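Local coordinates for putative TIM-barrel metal-dependent hydrolase (Mycobacterium avium subsp. paratuberculosis S397, PDB 4DZI), which is a putative metal-dependent amidohydrolase with a TIM-barrel fold and a two-metal site, holding cadmium here, that probably catalyses a hydrolytic reaction, at residues R301-L306 / Q324-V329; V280-P285 / Y316-P321; T45-G50 / P122-G127; V192-A197 / P215-L220. All blocks are in the same frame, centred on the assembly; numbering follows the deposited sequence.

Contact 1: residues R301-L306 / Q324-V329; sequences RLIKRL and QLRNNV. With SO4 (sulfate ion), chain J.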
# COMPACT_ATOMS: atom_id res chain seq x y z
N ARG C 301 -7.48 1.73 7.50
CA ARG C 301 -6.05 2.10 7.46
C ARG C 301 -5.89 3.57 7.19
O ARG C 301 -5.00 4.21 7.72
CB ARG C 301 -5.26 1.32 6.38
CG ARG C 301 -5.31 -0.20 6.55
CD ARG C 301 -6.05 -0.86 5.38
NE ARG C 301 -5.39 -0.52 4.12
CZ ARG C 301 -5.89 -0.82 2.92
NH1 ARG C 301 -7.05 -1.48 2.87
NH2 ARG C 301 -5.25 -0.45 1.79
N LEU C 302 -6.73 4.10 6.30
CA LEU C 302 -6.65 5.50 5.96
C LEU C 302 -6.91 6.35 7.22
O LEU C 302 -6.18 7.31 7.47
CB LEU C 302 -7.64 5.83 4.82
CG LEU C 302 -7.66 7.30 4.40
CD1 LEU C 302 -6.36 7.75 3.75
CD2 LEU C 302 -8.82 7.52 3.40
N ILE C 303 -7.93 5.98 7.99
CA ILE C 303 -8.27 6.71 9.23
C ILE C 303 -7.07 6.69 10.20
O ILE C 303 -6.67 7.74 10.70
CB ILE C 303 -9.57 6.19 9.89
CG1 ILE C 303 -10.79 6.68 9.09
CG2 ILE C 303 -9.70 6.66 11.34
CD1 ILE C 303 -12.07 5.97 9.47
N LYS C 304 -6.46 5.53 10.39
CA LYS C 304 -5.29 5.41 11.29
C LYS C 304 -4.18 6.34 10.84
O LYS C 304 -3.61 7.09 11.63
CB LYS C 304 -4.76 3.98 11.32
CG LYS C 304 -3.59 3.80 12.28
CD LYS C 304 -3.45 2.33 12.69
CE LYS C 304 -2.31 2.12 13.67
NZ LYS C 304 -1.02 1.87 12.95
N ARG C 305 -3.87 6.29 9.55
CA ARG C 305 -2.77 7.11 9.01
C ARG C 305 -3.10 8.60 9.00
O ARG C 305 -2.21 9.43 9.20
CB ARG C 305 -2.43 6.61 7.61
CG ARG C 305 -1.85 5.20 7.62
CD ARG C 305 -1.82 4.58 6.22
NE ARG C 305 -1.14 3.27 6.26
CZ ARG C 305 -1.26 2.32 5.33
NH1 ARG C 305 -0.59 1.18 5.44
NH2 ARG C 305 -2.08 2.50 4.30
N LEU C 306 -4.36 8.97 8.75
CA LEU C 306 -4.71 10.39 8.77
C LEU C 306 -4.57 10.93 10.19
O LEU C 306 -4.09 12.05 10.37
CB LEU C 306 -6.16 10.61 8.29
CG LEU C 306 -6.30 10.41 6.79
CD1 LEU C 306 -7.78 10.43 6.45
CD2 LEU C 306 -5.53 11.48 6.01
N GLN C 324 -13.56 15.00 7.75
CA GLN C 324 -13.71 15.29 6.32
C GLN C 324 -14.03 14.02 5.58
O GLN C 324 -14.90 14.02 4.73
CB GLN C 324 -12.47 15.96 5.72
CG GLN C 324 -12.28 17.39 6.24
CD GLN C 324 -11.06 18.03 5.65
OE1 GLN C 324 -10.12 17.34 5.25
NE2 GLN C 324 -11.05 19.37 5.57
N LEU C 325 -13.33 12.93 5.91
CA LEU C 325 -13.68 11.64 5.28
C LEU C 325 -15.14 11.26 5.53
O LEU C 325 -15.86 10.85 4.60
CB LEU C 325 -12.74 10.52 5.75
CG LEU C 325 -13.07 9.09 5.29
CD1 LEU C 325 -12.87 8.93 3.77
CD2 LEU C 325 -12.19 8.11 6.08
N ARG C 326 -15.59 11.40 6.78
CA ARG C 326 -16.94 11.02 7.16
C ARG C 326 -17.99 11.95 6.59
O ARG C 326 -19.13 11.54 6.35
CB ARG C 326 -17.09 11.00 8.68
CG ARG C 326 -16.18 9.99 9.30
CD ARG C 326 -16.22 9.99 10.84
NE ARG C 326 -15.82 8.67 11.30
CZ ARG C 326 -15.11 8.42 12.39
NH1 ARG C 326 -14.71 9.43 13.17
NH2 ARG C 326 -14.79 7.15 12.69
N ASN C 327 -17.63 13.22 6.41
CA ASN C 327 -18.60 14.21 5.93
C ASN C 327 -18.74 14.27 4.42
O ASN C 327 -19.85 14.44 3.92
CB ASN C 327 -18.20 15.60 6.40
CG ASN C 327 -19.28 16.63 6.11
OD1 ASN C 327 -20.35 16.61 6.71
ND2 ASN C 327 -18.99 17.55 5.18
N ASN C 328 -17.63 14.14 3.69
CA ASN C 328 -17.63 14.43 2.27
C ASN C 328 -17.61 13.23 1.33
O ASN C 328 -17.68 13.41 0.13
CB ASN C 328 -16.47 15.35 1.91
CG ASN C 328 -16.60 16.71 2.57
OD1 ASN C 328 -16.43 16.84 3.79
ND2 ASN C 328 -16.90 17.73 1.76
N VAL C 329 -17.45 12.02 1.88
CA VAL C 329 -17.17 10.83 1.06
C VAL C 329 -18.19 9.73 1.31
O VAL C 329 -18.46 9.31 2.44
CB VAL C 329 -15.74 10.28 1.30
CG1 VAL C 329 -15.42 9.06 0.41
CG2 VAL C 329 -14.70 11.39 1.09
S SO4 J . -1.79 -0.77 2.43
O1 SO4 J . -0.62 -0.01 2.82
O2 SO4 J . -2.58 -1.38 3.53
O3 SO4 J . -2.67 0.32 1.92
O4 SO4 J . -1.76 -1.67 1.29

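Contact 2: residues V280-P285 / Y316-P321; sequences VFTRHP and YFPEDP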
# COMPACT_ATOMS: atom_id res chain seq x y z
N VAL C 280 -8.17 19.25 -0.31
CA VAL C 280 -9.25 19.49 -1.26
C VAL C 280 -10.58 19.79 -0.56
O VAL C 280 -11.31 20.67 -1.00
CB VAL C 280 -9.42 18.32 -2.24
CG1 VAL C 280 -10.66 18.57 -3.13
CG2 VAL C 280 -8.16 18.20 -3.08
N PHE C 281 -10.92 19.04 0.48
CA PHE C 281 -12.17 19.29 1.20
C PHE C 281 -12.06 20.50 2.13
O PHE C 281 -13.07 21.11 2.50
CB PHE C 281 -12.63 18.05 1.95
CG PHE C 281 -12.84 16.86 1.04
CD1 PHE C 281 -13.84 16.89 0.07
CD2 PHE C 281 -12.03 15.75 1.15
CE1 PHE C 281 -14.03 15.79 -0.77
CE2 PHE C 281 -12.21 14.66 0.31
CZ PHE C 281 -13.22 14.68 -0.65
N THR C 282 -10.83 20.86 2.51
CA THR C 282 -10.62 22.09 3.28
C THR C 282 -10.95 23.28 2.39
O THR C 282 -11.71 24.16 2.80
CB THR C 282 -9.17 22.17 3.75
OG1 THR C 282 -8.90 21.06 4.61
CG2 THR C 282 -8.91 23.52 4.49
N ARG C 283 -10.44 23.30 1.17
CA ARG C 283 -10.68 24.42 0.26
C ARG C 283 -12.07 24.39 -0.35
O ARG C 283 -12.61 25.44 -0.76
CB ARG C 283 -9.61 24.49 -0.84
CG ARG C 283 -8.22 24.82 -0.29
CD ARG C 283 -7.20 24.96 -1.39
NE ARG C 283 -6.97 23.70 -2.11
CZ ARG C 283 -6.18 22.71 -1.69
NH1 ARG C 283 -5.55 22.78 -0.51
NH2 ARG C 283 -6.06 21.62 -2.44
N HIS C 284 -12.64 23.19 -0.43
CA HIS C 284 -13.93 22.99 -1.08
C HIS C 284 -14.84 22.15 -0.22
O HIS C 284 -15.09 20.97 -0.50
CB HIS C 284 -13.72 22.34 -2.45
CG HIS C 284 -12.65 23.03 -3.26
ND1 HIS C 284 -12.88 24.18 -3.95
CD2 HIS C 284 -11.30 22.73 -3.43
CE1 HIS C 284 -11.74 24.57 -4.55
NE2 HIS C 284 -10.77 23.68 -4.25
N PRO C 285 -15.36 22.73 0.87
CA PRO C 285 -16.07 21.93 1.88
C PRO C 285 -17.39 21.37 1.39
O PRO C 285 -17.88 20.41 1.96
CB PRO C 285 -16.29 22.93 3.04
CG PRO C 285 -16.10 24.28 2.42
CD PRO C 285 -15.13 24.12 1.30
N TYR C 316 -0.62 21.33 9.24
CA TYR C 316 -1.12 21.00 7.89
C TYR C 316 -2.58 20.61 7.92
O TYR C 316 -3.22 20.43 6.88
CB TYR C 316 -0.30 19.84 7.30
CG TYR C 316 1.06 20.29 6.83
CD1 TYR C 316 1.19 21.01 5.65
CD2 TYR C 316 2.20 20.02 7.58
CE1 TYR C 316 2.44 21.43 5.22
CE2 TYR C 316 3.45 20.44 7.15
CZ TYR C 316 3.56 21.15 5.97
OH TYR C 316 4.80 21.56 5.54
N PHE C 317 -3.09 20.45 9.14
CA PHE C 317 -4.44 19.97 9.37
C PHE C 317 -5.27 20.97 10.19
O PHE C 317 -5.64 20.70 11.34
CB PHE C 317 -4.40 18.58 9.99
CG PHE C 317 -3.82 17.53 9.07
CD1 PHE C 317 -2.45 17.35 8.98
CD2 PHE C 317 -4.65 16.79 8.24
CE1 PHE C 317 -1.92 16.40 8.10
CE2 PHE C 317 -4.13 15.85 7.37
CZ PHE C 317 -2.77 15.65 7.30
N PRO C 318 -5.62 22.10 9.57
CA PRO C 318 -6.48 23.05 10.28
C PRO C 318 -7.83 22.45 10.62
O PRO C 318 -8.51 22.94 11.50
CB PRO C 318 -6.63 24.20 9.28
CG PRO C 318 -6.30 23.61 7.94
CD PRO C 318 -5.20 22.62 8.26
N GLU C 319 -8.24 21.42 9.87
CA GLU C 319 -9.47 20.69 10.18
C GLU C 319 -9.15 19.22 10.43
O GLU C 319 -8.04 18.77 10.18
CB GLU C 319 -10.45 20.83 9.02
CG GLU C 319 -11.00 22.24 8.87
CD GLU C 319 -11.90 22.36 7.66
OE1 GLU C 319 -12.45 21.32 7.24
OE2 GLU C 319 -12.04 23.48 7.12
N ASP C 320 -10.13 18.48 10.95
CA ASP C 320 -9.97 17.09 11.30
C ASP C 320 -10.15 16.27 10.02
O ASP C 320 -11.25 16.23 9.46
CB ASP C 320 -11.01 16.73 12.35
CG ASP C 320 -10.95 15.27 12.77
OD1 ASP C 320 -10.35 14.44 12.05
OD2 ASP C 320 -11.52 14.95 13.84
N PRO C 321 -9.07 15.62 9.54
CA PRO C 321 -9.17 14.94 8.23
C PRO C 321 -10.09 13.70 8.27
O PRO C 321 -10.65 13.29 7.23
CB PRO C 321 -7.69 14.55 7.96
CG PRO C 321 -7.14 14.30 9.36
CD PRO C 321 -7.73 15.48 10.14
O HOH W 1 -14.03 20.85 5.17
O HOH W 2 -13.37 24.15 5.19

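Contact 3: residues T45-G50 / P122-G127; sequences TWAVIG and PTFGCG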
# COMPACT_ATOMS: atom_id res chain seq x y z
N THR C 45 -9.25 -8.19 -32.61
CA THR C 45 -9.09 -6.75 -32.61
C THR C 45 -8.31 -6.31 -31.38
O THR C 45 -8.50 -6.84 -30.27
CB THR C 45 -10.46 -6.06 -32.58
OG1 THR C 45 -11.18 -6.45 -33.74
CG2 THR C 45 -10.33 -4.55 -32.57
N TRP C 46 -7.43 -5.34 -31.58
CA TRP C 46 -6.55 -4.84 -30.51
C TRP C 46 -6.71 -3.36 -30.36
O TRP C 46 -6.78 -2.62 -31.37
CB TRP C 46 -5.09 -5.14 -30.82
CG TRP C 46 -4.81 -6.60 -31.02
CD1 TRP C 46 -4.89 -7.32 -32.21
CD2 TRP C 46 -4.45 -7.58 -30.00
NE1 TRP C 46 -4.57 -8.64 -32.00
CE2 TRP C 46 -4.30 -8.86 -30.69
CE3 TRP C 46 -4.22 -7.51 -28.63
CZ2 TRP C 46 -3.95 -10.02 -30.02
CZ3 TRP C 46 -3.86 -8.68 -27.97
CH2 TRP C 46 -3.72 -9.90 -28.65
N ALA C 47 -6.79 -2.90 -29.12
CA ALA C 47 -6.82 -1.46 -28.88
C ALA C 47 -5.37 -0.99 -28.88
O ALA C 47 -4.55 -1.49 -28.11
CB ALA C 47 -7.44 -1.17 -27.51
N VAL C 48 -5.07 -0.04 -29.75
CA VAL C 48 -3.71 0.46 -29.89
C VAL C 48 -3.82 1.93 -29.55
O VAL C 48 -4.47 2.73 -30.27
CB VAL C 48 -3.18 0.21 -31.32
CG1 VAL C 48 -1.77 0.78 -31.48
CG2 VAL C 48 -3.19 -1.28 -31.63
N ILE C 49 -3.19 2.29 -28.44
CA ILE C 49 -3.36 3.61 -27.81
C ILE C 49 -2.03 4.33 -27.79
O ILE C 49 -1.06 3.82 -27.22
CB ILE C 49 -3.92 3.47 -26.37
CG1 ILE C 49 -5.15 2.55 -26.39
CG2 ILE C 49 -4.23 4.87 -25.81
CD1 ILE C 49 -5.79 2.30 -25.02
N GLY C 50 -1.98 5.49 -28.45
CA GLY C 50 -0.71 6.20 -28.68
C GLY C 50 0.36 5.27 -29.29
O GLY C 50 1.51 5.27 -28.85
N PRO C 122 -18.02 3.40 -17.23
CA PRO C 122 -17.30 2.79 -18.33
C PRO C 122 -16.67 1.45 -17.96
O PRO C 122 -16.50 1.11 -16.77
CB PRO C 122 -16.16 3.79 -18.63
CG PRO C 122 -16.43 5.01 -17.81
CD PRO C 122 -17.24 4.49 -16.63
N THR C 123 -16.32 0.69 -19.00
CA THR C 123 -15.56 -0.53 -18.83
C THR C 123 -14.19 -0.31 -19.48
O THR C 123 -13.19 -0.08 -18.77
CB THR C 123 -16.32 -1.77 -19.38
OG1 THR C 123 -17.56 -1.89 -18.66
CG2 THR C 123 -15.47 -3.04 -19.16
N PHE C 124 -14.13 -0.33 -20.80
CA PHE C 124 -12.90 0.04 -21.51
C PHE C 124 -12.36 1.42 -21.10
O PHE C 124 -11.15 1.60 -21.00
CB PHE C 124 -13.18 0.00 -23.03
CG PHE C 124 -12.01 0.40 -23.89
CD1 PHE C 124 -10.97 -0.49 -24.14
CD2 PHE C 124 -11.96 1.66 -24.47
CE1 PHE C 124 -9.89 -0.11 -24.94
CE2 PHE C 124 -10.90 2.03 -25.29
CZ PHE C 124 -9.86 1.14 -25.52
N GLY C 125 -13.22 2.41 -20.88
CA GLY C 125 -12.76 3.76 -20.67
C GLY C 125 -11.90 3.90 -19.41
O GLY C 125 -11.13 4.86 -19.31
N CYS C 126 -12.05 2.97 -18.47
CA CYS C 126 -11.27 3.02 -17.20
C CYS C 126 -9.80 2.62 -17.37
O CYS C 126 -9.03 2.68 -16.38
CB CYS C 126 -11.92 2.16 -16.11
SG CYS C 126 -13.56 2.81 -15.65
N GLY C 127 -9.39 2.21 -18.58
CA GLY C 127 -7.96 1.93 -18.85
C GLY C 127 -7.26 2.94 -19.75
O GLY C 127 -6.04 2.85 -19.94

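Contact 4: residues V192-A197 / P215-L220; sequences VLVRPA and PVWARL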
# COMPACT_ATOMS: atom_id res chain seq x y z
N VAL C 192 -19.40 13.08 -12.10
CA VAL C 192 -18.28 12.98 -13.04
C VAL C 192 -17.26 12.00 -12.46
O VAL C 192 -17.13 11.90 -11.24
CB VAL C 192 -17.59 14.34 -13.32
CG1 VAL C 192 -18.62 15.39 -13.73
CG2 VAL C 192 -16.82 14.79 -12.09
N LEU C 193 -16.53 11.32 -13.33
CA LEU C 193 -15.49 10.39 -12.85
C LEU C 193 -14.12 11.02 -13.02
O LEU C 193 -13.78 11.47 -14.10
CB LEU C 193 -15.52 9.09 -13.68
CG LEU C 193 -16.86 8.39 -13.61
CD1 LEU C 193 -16.73 7.11 -14.45
CD2 LEU C 193 -17.25 8.05 -12.18
N VAL C 194 -13.33 11.04 -11.95
CA VAL C 194 -11.93 11.39 -12.08
C VAL C 194 -11.17 10.12 -11.71
O VAL C 194 -11.60 9.40 -10.81
CB VAL C 194 -11.56 12.55 -11.13
CG1 VAL C 194 -10.03 12.75 -11.05
CG2 VAL C 194 -12.21 13.86 -11.61
N ARG C 195 -10.10 9.84 -12.43
CA ARG C 195 -9.41 8.58 -12.19
C ARG C 195 -8.70 8.57 -10.82
O ARG C 195 -8.03 9.53 -10.47
CB ARG C 195 -8.41 8.32 -13.30
CG ARG C 195 -7.78 6.93 -13.20
CD ARG C 195 -6.95 6.59 -14.44
NE ARG C 195 -5.90 7.60 -14.63
CZ ARG C 195 -4.60 7.33 -14.74
NH1 ARG C 195 -4.14 6.08 -14.68
NH2 ARG C 195 -3.75 8.34 -14.95
N PRO C 196 -8.84 7.48 -10.06
CA PRO C 196 -8.15 7.42 -8.73
C PRO C 196 -6.68 7.09 -8.93
O PRO C 196 -6.26 5.95 -8.77
CB PRO C 196 -8.88 6.28 -7.99
CG PRO C 196 -9.47 5.43 -9.10
CD PRO C 196 -9.82 6.39 -10.22
N ALA C 197 -5.91 8.09 -9.33
CA ALA C 197 -4.52 7.87 -9.72
C ALA C 197 -3.85 9.23 -9.70
O ALA C 197 -4.52 10.28 -9.75
CB ALA C 197 -4.46 7.32 -11.16
N PRO C 215 -9.70 25.17 -9.54
CA PRO C 215 -10.84 25.64 -10.35
C PRO C 215 -11.84 24.51 -10.73
O PRO C 215 -13.04 24.72 -10.69
CB PRO C 215 -10.16 26.26 -11.56
CG PRO C 215 -8.84 26.75 -11.01
CD PRO C 215 -8.41 25.65 -10.08
N VAL C 216 -11.32 23.33 -11.06
CA VAL C 216 -12.18 22.16 -11.30
C VAL C 216 -12.99 21.78 -10.05
O VAL C 216 -14.20 21.59 -10.13
CB VAL C 216 -11.34 20.95 -11.80
CG1 VAL C 216 -12.20 19.68 -11.84
CG2 VAL C 216 -10.76 21.26 -13.18
N TRP C 217 -12.34 21.58 -8.90
CA TRP C 217 -13.12 21.22 -7.70
C TRP C 217 -14.13 22.28 -7.34
O TRP C 217 -15.24 21.95 -6.88
CB TRP C 217 -12.25 21.00 -6.48
CG TRP C 217 -11.16 19.98 -6.68
CD1 TRP C 217 -9.79 20.14 -6.46
CD2 TRP C 217 -11.31 18.61 -7.17
NE1 TRP C 217 -9.10 18.99 -6.73
CE2 TRP C 217 -9.95 18.04 -7.19
CE3 TRP C 217 -12.40 17.80 -7.58
CZ2 TRP C 217 -9.71 16.72 -7.58
CZ3 TRP C 217 -12.13 16.49 -7.99
CH2 TRP C 217 -10.82 15.97 -7.99
N ALA C 218 -13.78 23.55 -7.55
CA ALA C 218 -14.76 24.61 -7.26
C ALA C 218 -15.99 24.53 -8.20
O ALA C 218 -17.13 24.71 -7.74
CB ALA C 218 -14.12 26.01 -7.32
N ARG C 219 -15.77 24.27 -9.49
CA ARG C 219 -16.91 24.09 -10.39
C ARG C 219 -17.83 22.95 -9.92
O ARG C 219 -19.05 23.09 -9.92
CB ARG C 219 -16.48 23.84 -11.83
CG ARG C 219 -15.85 25.02 -12.56
CD ARG C 219 -16.84 26.15 -12.85
NE ARG C 219 -16.52 26.81 -14.13
CZ ARG C 219 -15.55 27.71 -14.32
NH1 ARG C 219 -14.76 28.10 -13.32
NH2 ARG C 219 -15.37 28.23 -15.53
N LEU C 220 -17.27 21.82 -9.53
CA LEU C 220 -18.12 20.69 -9.14
C LEU C 220 -18.84 20.99 -7.84
O LEU C 220 -20.01 20.66 -7.66
CB LEU C 220 -17.27 19.41 -8.98
CG LEU C 220 -16.66 18.93 -10.29
CD1 LEU C 220 -15.67 17.80 -10.00
CD2 LEU C 220 -17.77 18.45 -11.21

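Contact 1: residues R301-L306 / Q324-V329
Oxygen O3 of a bound sulfate is gripped by two arginines of segment 301-306. Arg301 NH2 donates to it at 2.7 Å, with an N-H...O angle of 158°, and O3 lies at the edge of that guanidinium, in its plane. Arg305 NH2 reaches the same O3 over 3.3 Å in a nearly straight bond. Arg305 NH1 donates to sulfate O1 at 2.9 Å. The two chains arrive differently: Arg305 is extended from CG to NE, whereas Arg301 bends at chi2 and chi3. Arg266 of the same chain and Arg266 and Arg305 of the second subunit complete the cluster, which lies at the subunit interface. Asp265, and Asp264 of the second subunit, form salt bridges with Arg301 and Arg305 respectively.

Another face of helix 298-312 packs on helix 321-328. Here Ile303 CG1 meets Leu325 CD2 at 3.6 Å, and the two side chains cross at about a right angle. Leu302 CD2 lies 4.3 Å from Leu325 CD1. Arg326 borders the patch, its NE bonded to Val345 O. The short axes run at 134° to each other, 12.0 Å apart, and no hydrogen bond joins them. The helix pair is thus held by apolar packing, while the sulfate, probably from the crystallisation liquor, would help the aspartates offset the positive charge that the arginines gather between the subunits.

Contact 2: residues V280-P285 / Y316-P321
Thr282 CG2 makes the direct contact, 4.1 Å from Glu319 OE2 and 4.3 Å from Pro318 CG. The Thr282 and Glu319 side chains slide past each other in opposite directions. No hydrogen bond passes directly between the segments. One water bridges them, 2.8 Å from Phe281 O and 2.6 Å from Glu319 OE1. A second, near Thr282 O and Glu319 OE2, is doubtful because it sits too close to the carboxylate. The first water lies between the carboxylate and the Phe281 carbonyl, and so probably eases the repulsion between these oxygens.

Thr282 belongs to the short helix 280-283, which precedes barrel strand 289-292. Glu319 lies in the loop that links helices 298-312 and 321-328. The contact is therefore on the outer surface of the TIM barrel.

The next shell fixes both side chains. With CG2 of Thr282 anti to the backbone N (OG1 at chi1 -62°), the methyl faces the loop and OG1 is turned to Gln324. NE2 of Gln324 bonds both Thr282 OG1 and Glu319 OE1, and so ties the two side chains to one amide. Further along, Asp320 is the N-cap of helix 321-328, its OD1 bonded to Val322 N. Phe317 anchors the loop on Val277, Ala309 and Ala310, and also touches Pro257 of the second subunit.

Contact 3: residues T45-G50 / P122-G127
Phe124 extends its ring from the loop 122-127 to strand 45-49, where it meets Ala47 and Ile49. With chi1 at 179°, its CG stands opposite the backbone N, which carries the ring to the strand. Ala47 meets the ring at its edge. Ala47 CB lies near the ring plane, 3.7 Å from Phe124 CE1 and 3.9 Å from Phe124 CZ. Ile49 approaches obliquely, with its CD1 4.3 Å from Phe124 CZ. Its chi2 of 179° extends the CG1 branch, which carries CD1 toward the ring. Ala47 and Ile49 are two residues apart on the strand and present their side chains on the same face. Met38 of the adjoining strand 36-40 touches both Ala47 and the ring, and Leu132 lies against Ile49.

The loop follows strand 115-121 of the barrel, and its backbone is held by Glu18 and by turn bonds of its own. Glu18 accepts hydrogen bonds from the N atoms of Thr123, Phe124 and Gly125, and Gly127 N bonds Phe124 O at 3.1 Å. Thr123 OG1 bonds the cadmium ligand His359 as well as Tyr16 O. The side chain of Phe124 is about 12 Å from a cadmium ion. The small antiparallel sheet 36-53 thus packs on a loop beside the metal site. Since the contact is aliphatic carbon against an aromatic ring, with no polar bond across it, its cohesion comes from burial and close fit, while directional bonds on the Glu18 side set the position of the loop.

Contact 4: residues V192-A197 / P215-L220
Two first torsions bring Val192 and Leu220 together. Val192 chi1 is -52°, which sets CG2 between the backbone N and the carbonyl carbon. Leu220 chi1 is -66°, with CG opposite its carbonyl carbon. The forked ends then meet at a slant. Val192 CG2 sits 3.8 Å from Leu220 CD1 and 3.9 Å from Leu220 CD2, and Val192 CG1 adds a 4.1 Å approach to Leu220 CD2.

Val194, on the same face as Val192, meets the far end of the Trp217 indole: Val194 CG2 is 4.4 Å from Trp217 CH2, oblique to the ring. Trp217 NE1 bonds Leu208 O, which helps fix the rotation of the ring. The indole also lies against Val227 and Met275.

The contact belongs to a beta-alpha-beta crossover. Strand 192-193 leads through helix 214-223 to the neighbouring parallel strand 227-230, as in a TIM barrel, and the helix packs on the outside of the sheet. All four touching residues are buried and no hydrogen bond joins the segments. The two segments are therefore held by branched aliphatic groups and an aromatic ring, and the indole N-H, the one polar group among these side chains, is satisfied by a backbone carbonyl.

How the contacts relate
Along the chain, contact 3 closes first, then contact 4, and the segments of contacts 1 and 2 alternate. Contacts 1 and 2 have centres 11 Å apart and share helix 321-328: Gln324 of contact 1 reaches contact 2, and Asn328 bonds Pro285 there. Both touch the second subunit. Contact 4 joins contact 2 through His284 and Val280 packing on Trp217, and joins contact 3 through Pro122 on Leu193. Contacts 1 and 3 lie on opposite sides of the chain's centre, with centres 32 Å apart. A chain of packing thus runs from the loop near the cadmium site, past the parallel strands, to the outer helices at the subunit interface.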